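Local coordinates for sensor protein (Rhodopseudomonas palustris, PDB 2OOL), which binds a bilin chromophore as the chromophore-binding part of a bacteriophytochrome, a light receptor that probably signals as a histidine kinase, at residues 44-49 and 53-58; 72-77 and 243-248; 202-207 and 276-281. All coordinates share one frame; numbering follows the deposited sequence.

From the N terminus, contact 1 closes first, folding 44-49 back on 53-58 as a tight hairpin of the PAS domain. Contact 2 opens soon after at 72-77. It closes only at 243-248, so it joins a PAS loop to an excursion of the GAF domain. Contact 3 opens at 202-207, within that long span, and closes beyond it at 276-281. Contacts 2 and 3 therefore cross along the chain, while contact 1 precedes both. Contacts 1 and 2 touch in one sheet, where V58 O lies 2.7 Å from V244 N, a probable hydrogen bond. Contact 3 stays within the GAF domain, its centre about 37 Å from that of contact 1.

Contact 1. Residues 44-49 and 53-58; sequences YLFVVS and LRIASV
V47 faces both A56 and S57, which makes a classic beta bulge in this antiparallel hairpin. V47 N donates to S57 O. V47 O receives A56 N at 2.8 Å, and this bond is almost straight (179°). The register shifts by one between the V47-S57 pair, which is hydrogen-bonded, and the V48-I55 pair, which is not. The V47 side chain lies along the bulge. V47 CB is 4.1 Å from S57 CB. V47 CG2 meets the same S57 CB at 4.0 Å. V47 CG1, anti to the backbone N (chi1 -179°), approaches A56 CB at 4.3 Å.

At the turn, S49 and R54 are joined twice. S49 N donates to R54 O, and R54 N donates to S49 OG at 3.1 Å. F46 points to the sheet face shared with V48, I55 and V58. F46 CD1 is 4.1 Å from I55 CD1, and this methyl lies oblique to the ring.

L53 packs on helix 84-94. F46 rests on V62 of helix 62-66 and on L133 of strand 128-134, while V47 touches I128 of that strand. An alanine in place of F46 would probably leave a gap between I55 and the V62 and L133 side. On the other edge of the hairpin, S57 OG bonds to P245 O, next to strand 241-244.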
loop_
_atom_site.group_PDB
_atom_site.type_symbol
_atom_site.label_atom_id
_atom_site.label_comp_id
_atom_site.label_asym_id
_atom_site.label_seq_id
_atom_site.Cartn_x
_atom_site.Cartn_y
_atom_site.Cartn_z
ATOM N N TYR A 44 19.460 17.712 0.545
ATOM C CA TYR A 44 20.139 18.670 1.425
ATOM C C TYR A 44 19.983 18.268 2.898
ATOM O O TYR A 44 18.947 17.751 3.293
ATOM C CB TYR A 44 19.559 20.094 1.210
ATOM C CG TYR A 44 19.583 20.578 -0.226
ATOM C CD1 TYR A 44 20.678 21.261 -0.738
ATOM C CD2 TYR A 44 18.492 20.366 -1.079
ATOM C CE1 TYR A 44 20.704 21.688 -2.087
ATOM C CE2 TYR A 44 18.519 20.783 -2.422
ATOM C CZ TYR A 44 19.631 21.439 -2.905
ATOM O OH TYR A 44 19.644 21.890 -4.217
ATOM N N LEU A 45 20.980 18.568 3.729
ATOM C CA LEU A 45 20.928 18.167 5.145
ATOM C C LEU A 45 21.146 19.344 6.094
ATOM O O LEU A 45 22.034 20.160 5.868
ATOM C CB LEU A 45 21.980 17.079 5.422
ATOM C CG LEU A 45 22.100 16.439 6.793
ATOM C CD1 LEU A 45 22.681 15.033 6.632
ATOM C CD2 LEU A 45 22.947 17.289 7.816
ATOM N N PHE A 46 20.338 19.389 7.160
ATOM C CA PHE A 46 20.482 20.367 8.227
ATOM C C PHE A 46 20.504 19.626 9.539
ATOM O O PHE A 46 19.738 18.689 9.742
ATOM C CB PHE A 46 19.274 21.276 8.243
ATOM C CG PHE A 46 19.077 22.035 6.975
ATOM C CD1 PHE A 46 19.489 23.361 6.883
ATOM C CD2 PHE A 46 18.478 21.434 5.869
ATOM C CE1 PHE A 46 19.274 24.094 5.736
ATOM C CE2 PHE A 46 18.303 22.153 4.680
ATOM C CZ PHE A 46 18.689 23.460 4.603
ATOM N N VAL A 47 21.413 19.994 10.410
ATOM C CA VAL A 47 21.266 19.692 11.819
ATOM C C VAL A 47 20.625 20.883 12.437
ATOM O O VAL A 47 21.090 21.979 12.218
ATOM C CB VAL A 47 22.629 19.413 12.497
ATOM C CG1 VAL A 47 22.404 19.091 13.943
ATOM C CG2 VAL A 47 23.372 18.237 11.701
ATOM N N VAL A 48 19.553 20.679 13.188
ATOM C CA VAL A 48 18.889 21.773 13.873
ATOM C C VAL A 48 18.660 21.457 15.359
ATOM O O VAL A 48 18.455 20.307 15.750
ATOM C CB VAL A 48 17.523 22.108 13.233
ATOM C CG1 VAL A 48 17.683 22.501 11.750
ATOM C CG2 VAL A 48 16.602 20.930 13.351
ATOM N N SER A 49 18.649 22.491 16.180
ATOM C CA SER A 49 18.427 22.310 17.600
ATOM C C SER A 49 16.940 22.114 17.872
ATOM O O SER A 49 16.095 22.615 17.145
ATOM C CB SER A 49 18.931 23.522 18.359
ATOM O OG SER A 49 18.083 24.599 18.086
ATOM N N LEU A 53 15.079 25.482 16.883
ATOM C CA LEU A 53 15.344 24.970 15.566
ATOM C C LEU A 53 16.400 25.775 14.778
ATOM O O LEU A 53 16.280 25.988 13.567
ATOM C CB LEU A 53 13.996 24.862 14.826
ATOM C CG LEU A 53 13.270 23.560 15.164
ATOM C CD1 LEU A 53 11.967 23.420 14.422
ATOM C CD2 LEU A 53 14.171 22.385 14.790
ATOM N N ARG A 54 17.450 26.188 15.467
ATOM C CA ARG A 54 18.517 26.973 14.854
ATOM C C ARG A 54 19.461 26.046 14.153
ATOM O O ARG A 54 19.703 24.988 14.635
ATOM C CB ARG A 54 19.283 27.751 15.914
ATOM C CG ARG A 54 18.473 28.885 16.494
ATOM C CD ARG A 54 19.192 29.709 17.568
ATOM N NE ARG A 54 18.274 30.798 17.893
ATOM C CZ ARG A 54 18.247 31.991 17.299
ATOM N NH1 ARG A 54 19.163 32.341 16.398
ATOM N NH2 ARG A 54 17.317 32.864 17.648
ATOM N N ILE A 55 20.063 26.478 13.066
ATOM C CA ILE A 55 20.864 25.557 12.242
ATOM C C ILE A 55 22.248 25.346 12.881
ATOM O O ILE A 55 22.934 26.297 13.189
ATOM C CB ILE A 55 20.997 26.092 10.796
ATOM C CG1 ILE A 55 19.650 26.036 10.075
ATOM C CG2 ILE A 55 22.063 25.405 10.061
ATOM C CD1 ILE A 55 19.585 26.971 8.883
ATOM N N ALA A 56 22.679 24.098 13.027
ATOM C CA ALA A 56 24.006 23.860 13.631
ATOM C C ALA A 56 25.011 23.318 12.620
ATOM O O ALA A 56 26.208 23.483 12.780
ATOM C CB ALA A 56 23.902 22.997 14.909
ATOM N N SER A 57 24.519 22.778 11.516
ATOM C CA SER A 57 25.375 22.376 10.415
ATOM C C SER A 57 24.526 22.233 9.152
ATOM O O SER A 57 23.321 21.961 9.268
ATOM C CB SER A 57 26.022 21.014 10.728
ATOM O OG SER A 57 26.649 20.462 9.590
ATOM N N VAL A 58 25.164 22.399 7.978
ATOM C CA VAL A 58 24.496 22.206 6.684
ATOM C C VAL A 58 25.459 21.607 5.721
ATOM O O VAL A 58 26.671 21.821 5.839
ATOM C CB VAL A 58 23.984 23.542 5.990
ATOM C CG1 VAL A 58 22.480 23.772 6.256
ATOM C CG2 VAL A 58 24.824 24.722 6.373
#

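Contact 2. Residues 72-77 and 243-248; sequences SLLNVP and LVPDIN
L74 is the second residue of a type II beta turn, and it meets V244 and P245 where their shared peptide bond is cis. The turn runs from L73 to V76 and is closed by V76 N donating to L73 O at 3.0 Å. N75 takes the positive phi (75°) of its third position. On the other side, strand 241-244 ends at V244. The cis bond brings P245 CD onto the same side as V244 O, so the two form one patch. The chain then bends through an inverse gamma turn centred on D246. The backbones stay well apart, with L74 CA 8.8 Å from V244 CA.

V244 belongs to a GAF excursion whose strand lies in the PAS sheet, between strands 38-39 and 55-59. L243 is hydrogen-bonded through its backbone to G37. This exchange of a GAF strand into the PAS sheet fits the knot known from bacteriophytochromes.

The L74 side chain points at the patch and carries the contact. Its CG is anti to its own carbonyl carbon (chi1 -59°), which sends the fork outward to P245. Both methyls meet the same ring carbon. L74 CD1 lies 3.7 Å from P245 CD. L74 CD2 is 3.8 Å from P245 CD. L74 CD2 also rests 3.6 Å from V244 O. No hydrogen bond crosses, and the contact is small and near the surface. V244 O also receives a weak bond from S57 OG. On the loop side, N75 O accepts R54 NH1.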
loop_
_atom_site.group_PDB
_atom_site.type_symbol
_atom_site.label_atom_id
_atom_site.label_comp_id
_atom_site.label_asym_id
_atom_site.label_seq_id
_atom_site.Cartn_x
_atom_site.Cartn_y
_atom_site.Cartn_z
ATOM N N SER A 72 27.425 30.968 6.795
ATOM C CA SER A 72 26.664 32.116 7.272
ATOM C C SER A 72 25.309 31.724 7.843
ATOM O O SER A 72 24.635 32.572 8.453
ATOM C CB SER A 72 26.487 33.139 6.158
ATOM O OG SER A 72 25.798 32.563 5.077
ATOM N N LEU A 73 24.889 30.469 7.616
ATOM C CA LEU A 73 23.588 29.977 8.118
ATOM C C LEU A 73 23.701 29.481 9.559
ATOM O O LEU A 73 22.702 29.094 10.192
ATOM C CB LEU A 73 23.044 28.845 7.229
ATOM C CG LEU A 73 22.726 29.278 5.776
ATOM C CD1 LEU A 73 22.494 28.146 4.815
ATOM C CD2 LEU A 73 21.543 30.252 5.732
ATOM N N LEU A 74 24.911 29.476 10.089
ATOM C CA LEU A 74 25.091 28.828 11.378
ATOM C C LEU A 74 24.427 29.694 12.495
ATOM O O LEU A 74 24.607 30.914 12.613
ATOM C CB LEU A 74 26.565 28.452 11.622
ATOM C CG LEU A 74 27.196 27.497 10.567
ATOM C CD1 LEU A 74 28.718 27.233 10.796
ATOM C CD2 LEU A 74 26.467 26.153 10.382
ATOM N N ASN A 75 23.574 29.005 13.230
ATOM C CA ASN A 75 22.736 29.523 14.273
ATOM C C ASN A 75 21.513 30.321 13.841
ATOM O O ASN A 75 20.862 30.954 14.682
ATOM C CB ASN A 75 23.561 30.313 15.309
ATOM C CG ASN A 75 23.052 30.104 16.688
ATOM O OD1 ASN A 75 23.137 30.989 17.557
ATOM N ND2 ASN A 75 22.491 28.932 16.913
ATOM N N VAL A 76 21.183 30.277 12.554
ATOM C CA VAL A 76 20.003 30.949 12.047
ATOM C C VAL A 76 18.769 30.057 12.213
ATOM O O VAL A 76 18.834 28.862 11.997
ATOM C CB VAL A 76 20.198 31.353 10.570
ATOM C CG1 VAL A 76 18.944 31.977 10.034
ATOM C CG2 VAL A 76 21.373 32.335 10.465
ATOM N N PRO A 77 17.641 30.625 12.637
ATOM C CA PRO A 77 16.465 29.787 12.675
ATOM C C PRO A 77 16.082 29.205 11.275
ATOM O O PRO A 77 16.050 29.915 10.259
ATOM C CB PRO A 77 15.387 30.703 13.220
ATOM C CG PRO A 77 16.085 31.800 13.865
ATOM C CD PRO A 77 17.385 31.972 13.150
ATOM N N LEU A 243 29.690 18.427 5.029
ATOM C CA LEU A 243 28.938 19.089 6.070
ATOM C C LEU A 243 29.750 20.251 6.567
ATOM O O LEU A 243 30.959 20.147 6.716
ATOM C CB LEU A 243 28.641 18.157 7.236
ATOM C CG LEU A 243 27.786 16.947 6.876
ATOM C CD1 LEU A 243 27.420 16.138 8.112
ATOM C CD2 LEU A 243 26.574 17.283 6.035
ATOM N N VAL A 244 29.075 21.350 6.855
ATOM C CA VAL A 244 29.730 22.579 7.309
ATOM C C VAL A 244 29.034 23.049 8.560
ATOM O O VAL A 244 27.924 23.524 8.472
ATOM C CB VAL A 244 29.607 23.681 6.275
ATOM C CG1 VAL A 244 30.396 24.951 6.734
ATOM C CG2 VAL A 244 30.116 23.207 4.980
ATOM N N PRO A 245 29.654 22.870 9.744
ATOM C CA PRO A 245 30.832 22.055 10.019
ATOM C C PRO A 245 30.417 20.615 10.307
ATOM O O PRO A 245 29.228 20.325 10.548
ATOM C CB PRO A 245 31.407 22.702 11.266
ATOM C CG PRO A 245 30.217 23.205 12.015
ATOM C CD PRO A 245 29.143 23.514 10.967
ATOM N N ASP A 246 31.399 19.716 10.294
ATOM C CA ASP A 246 31.178 18.303 10.567
ATOM C C ASP A 246 31.410 18.121 12.057
ATOM O O ASP A 246 32.404 17.500 12.463
ATOM C CB ASP A 246 32.140 17.457 9.694
ATOM C CG ASP A 246 32.028 15.955 9.942
ATOM O OD1 ASP A 246 30.965 15.495 10.458
ATOM O OD2 ASP A 246 33.031 15.236 9.604
ATOM N N ILE A 247 30.513 18.689 12.868
ATOM C CA ILE A 247 30.631 18.675 14.319
ATOM C C ILE A 247 29.261 18.563 14.968
ATOM O O ILE A 247 28.352 19.323 14.620
ATOM C CB ILE A 247 31.205 20.018 14.895
ATOM C CG1 ILE A 247 32.589 20.329 14.329
ATOM C CG2 ILE A 247 31.289 19.952 16.427
ATOM C CD1 ILE A 247 33.050 21.789 14.612
ATOM N N ASN A 248 29.098 17.628 15.899
ATOM C CA ASN A 248 27.867 17.483 16.628
ATOM C C ASN A 248 27.868 18.591 17.692
ATOM O O ASN A 248 28.802 18.689 18.481
ATOM C CB ASN A 248 27.787 16.075 17.199
ATOM C CG ASN A 248 26.600 15.875 18.102
ATOM O OD1 ASN A 248 26.271 16.745 18.904
ATOM N ND2 ASN A 248 25.954 14.709 17.997
#

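Contact 3. Residues 202-207 and 276-281; sequences SGIPSL and MGMHAA
L207 and M276 meet methyl to methyl, and I204 and M278 make a second, separate pair. Both pairs are apolar. L207 CD1 and M276 CE come tip to tip at 3.4 Å, tighter than usual for two carbons. M276 gets there with CG anti to its backbone N (chi1 -160°) and a chain bent at its two outer torsions. In the second pair, I204 CG2 lies 3.9 Å from M278 CE, and the side chains cross at a slant.

The setting is the GAF domain, whose antiparallel sheet lies beside the bilin. M276 ends helix 267-276, and G277 leaves it through a Schellman motif with positive phi (77°). The chain then enters strand 280-288 through a classic beta bulge, where H279 and A280 face N300. L207 and A281 belong to the chromophore pocket, and the L207 side chain comes within about 4 Å of the bilin.

Polar bonds hold the 202-207 loop from outside. E198 takes S206 OG on one carboxylate oxygen and L207 N on the other. R181 NH2 donates to P205 O. The side chains of I204, L207 and M278 also touch R181, and both methionines touch H299.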
loop_
_atom_site.group_PDB
_atom_site.type_symbol
_atom_site.label_atom_id
_atom_site.label_comp_id
_atom_site.label_asym_id
_atom_site.label_seq_id
_atom_site.Cartn_x
_atom_site.Cartn_y
_atom_site.Cartn_z
ATOM N N SER A 202 14.258 -6.992 -19.836
ATOM C CA SER A 202 14.932 -7.537 -21.017
ATOM C C SER A 202 16.262 -6.836 -21.287
ATOM O O SER A 202 16.381 -5.611 -21.113
ATOM C CB SER A 202 14.026 -7.343 -22.245
ATOM O OG SER A 202 13.564 -5.981 -22.223
ATOM N N GLY A 203 17.251 -7.611 -21.734
ATOM C CA GLY A 203 18.569 -7.066 -22.094
ATOM C C GLY A 203 19.577 -7.234 -20.979
ATOM O O GLY A 203 20.712 -7.675 -21.207
ATOM N N ILE A 204 19.109 -6.963 -19.771
ATOM C CA ILE A 204 19.904 -6.965 -18.556
ATOM C C ILE A 204 20.521 -8.325 -18.243
ATOM O O ILE A 204 19.826 -9.312 -18.206
ATOM C CB ILE A 204 19.018 -6.503 -17.335
ATOM C CG1 ILE A 204 18.277 -5.210 -17.673
ATOM C CG2 ILE A 204 19.845 -6.316 -16.075
ATOM C CD1 ILE A 204 19.163 -4.150 -18.300
ATOM N N PRO A 205 21.830 -8.360 -17.964
ATOM C CA PRO A 205 22.454 -9.611 -17.556
ATOM C C PRO A 205 22.005 -10.100 -16.166
ATOM O O PRO A 205 21.745 -9.283 -15.255
ATOM C CB PRO A 205 23.956 -9.274 -17.512
ATOM C CG PRO A 205 24.108 -7.854 -17.879
ATOM C CD PRO A 205 22.776 -7.226 -17.958
ATOM N N SER A 206 21.989 -11.419 -16.020
ATOM C CA SER A 206 21.572 -12.150 -14.827
ATOM C C SER A 206 22.761 -12.493 -13.928
ATOM O O SER A 206 23.842 -12.856 -14.431
ATOM C CB SER A 206 20.932 -13.473 -15.252
ATOM O OG SER A 206 20.498 -14.220 -14.138
ATOM N N LEU A 207 22.566 -12.349 -12.610
ATOM C CA LEU A 207 23.506 -12.864 -11.602
ATOM C C LEU A 207 22.884 -13.990 -10.757
ATOM O O LEU A 207 23.372 -14.309 -9.681
ATOM C CB LEU A 207 23.950 -11.731 -10.685
ATOM C CG LEU A 207 24.634 -10.544 -11.361
ATOM C CD1 LEU A 207 24.808 -9.402 -10.405
ATOM C CD2 LEU A 207 25.964 -10.969 -11.951
ATOM N N MET A 276 30.828 -3.108 -11.764
ATOM C CA MET A 276 29.582 -3.851 -12.022
ATOM C C MET A 276 28.886 -3.338 -13.302
ATOM O O MET A 276 28.127 -4.054 -13.911
ATOM C CB MET A 276 28.627 -3.647 -10.834
ATOM C CG MET A 276 27.521 -4.690 -10.685
ATOM S SD MET A 276 27.663 -5.555 -9.082
ATOM C CE MET A 276 27.361 -7.245 -9.572
ATOM N N GLY A 277 29.094 -2.056 -13.634
ATOM C CA GLY A 277 28.353 -1.404 -14.714
ATOM C C GLY A 277 26.925 -0.997 -14.363
ATOM O O GLY A 277 26.080 -0.875 -15.245
ATOM N N MET A 278 26.638 -0.772 -13.087
ATOM C CA MET A 278 25.319 -0.322 -12.702
ATOM C C MET A 278 25.472 0.946 -11.920
ATOM O O MET A 278 26.148 0.920 -10.889
ATOM C CB MET A 278 24.604 -1.385 -11.866
ATOM C CG MET A 278 24.231 -2.615 -12.639
ATOM S SD MET A 278 22.865 -2.412 -13.824
ATOM C CE MET A 278 22.593 -4.053 -14.366
ATOM N N HIS A 279 24.861 2.051 -12.388
ATOM C CA HIS A 279 25.088 3.383 -11.779
ATOM C C HIS A 279 24.058 3.929 -10.785
ATOM O O HIS A 279 24.196 5.048 -10.297
ATOM C CB HIS A 279 25.348 4.418 -12.881
ATOM C CG HIS A 279 26.678 4.272 -13.526
ATOM N ND1 HIS A 279 27.075 3.101 -14.134
ATOM C CD2 HIS A 279 27.722 5.125 -13.628
ATOM C CE1 HIS A 279 28.295 3.249 -14.610
ATOM N NE2 HIS A 279 28.705 4.470 -14.337
ATOM N N ALA A 280 23.030 3.154 -10.489
ATOM C CA ALA A 280 22.097 3.410 -9.359
ATOM C C ALA A 280 22.016 2.088 -8.619
ATOM O O ALA A 280 22.013 1.039 -9.264
ATOM C CB ALA A 280 20.666 3.802 -9.865
ATOM N N ALA A 281 21.944 2.151 -7.302
ATOM C CA ALA A 281 21.829 0.998 -6.409
ATOM C C ALA A 281 20.879 1.340 -5.257
ATOM O O ALA A 281 20.904 2.448 -4.720
ATOM C CB ALA A 281 23.162 0.666 -5.827
#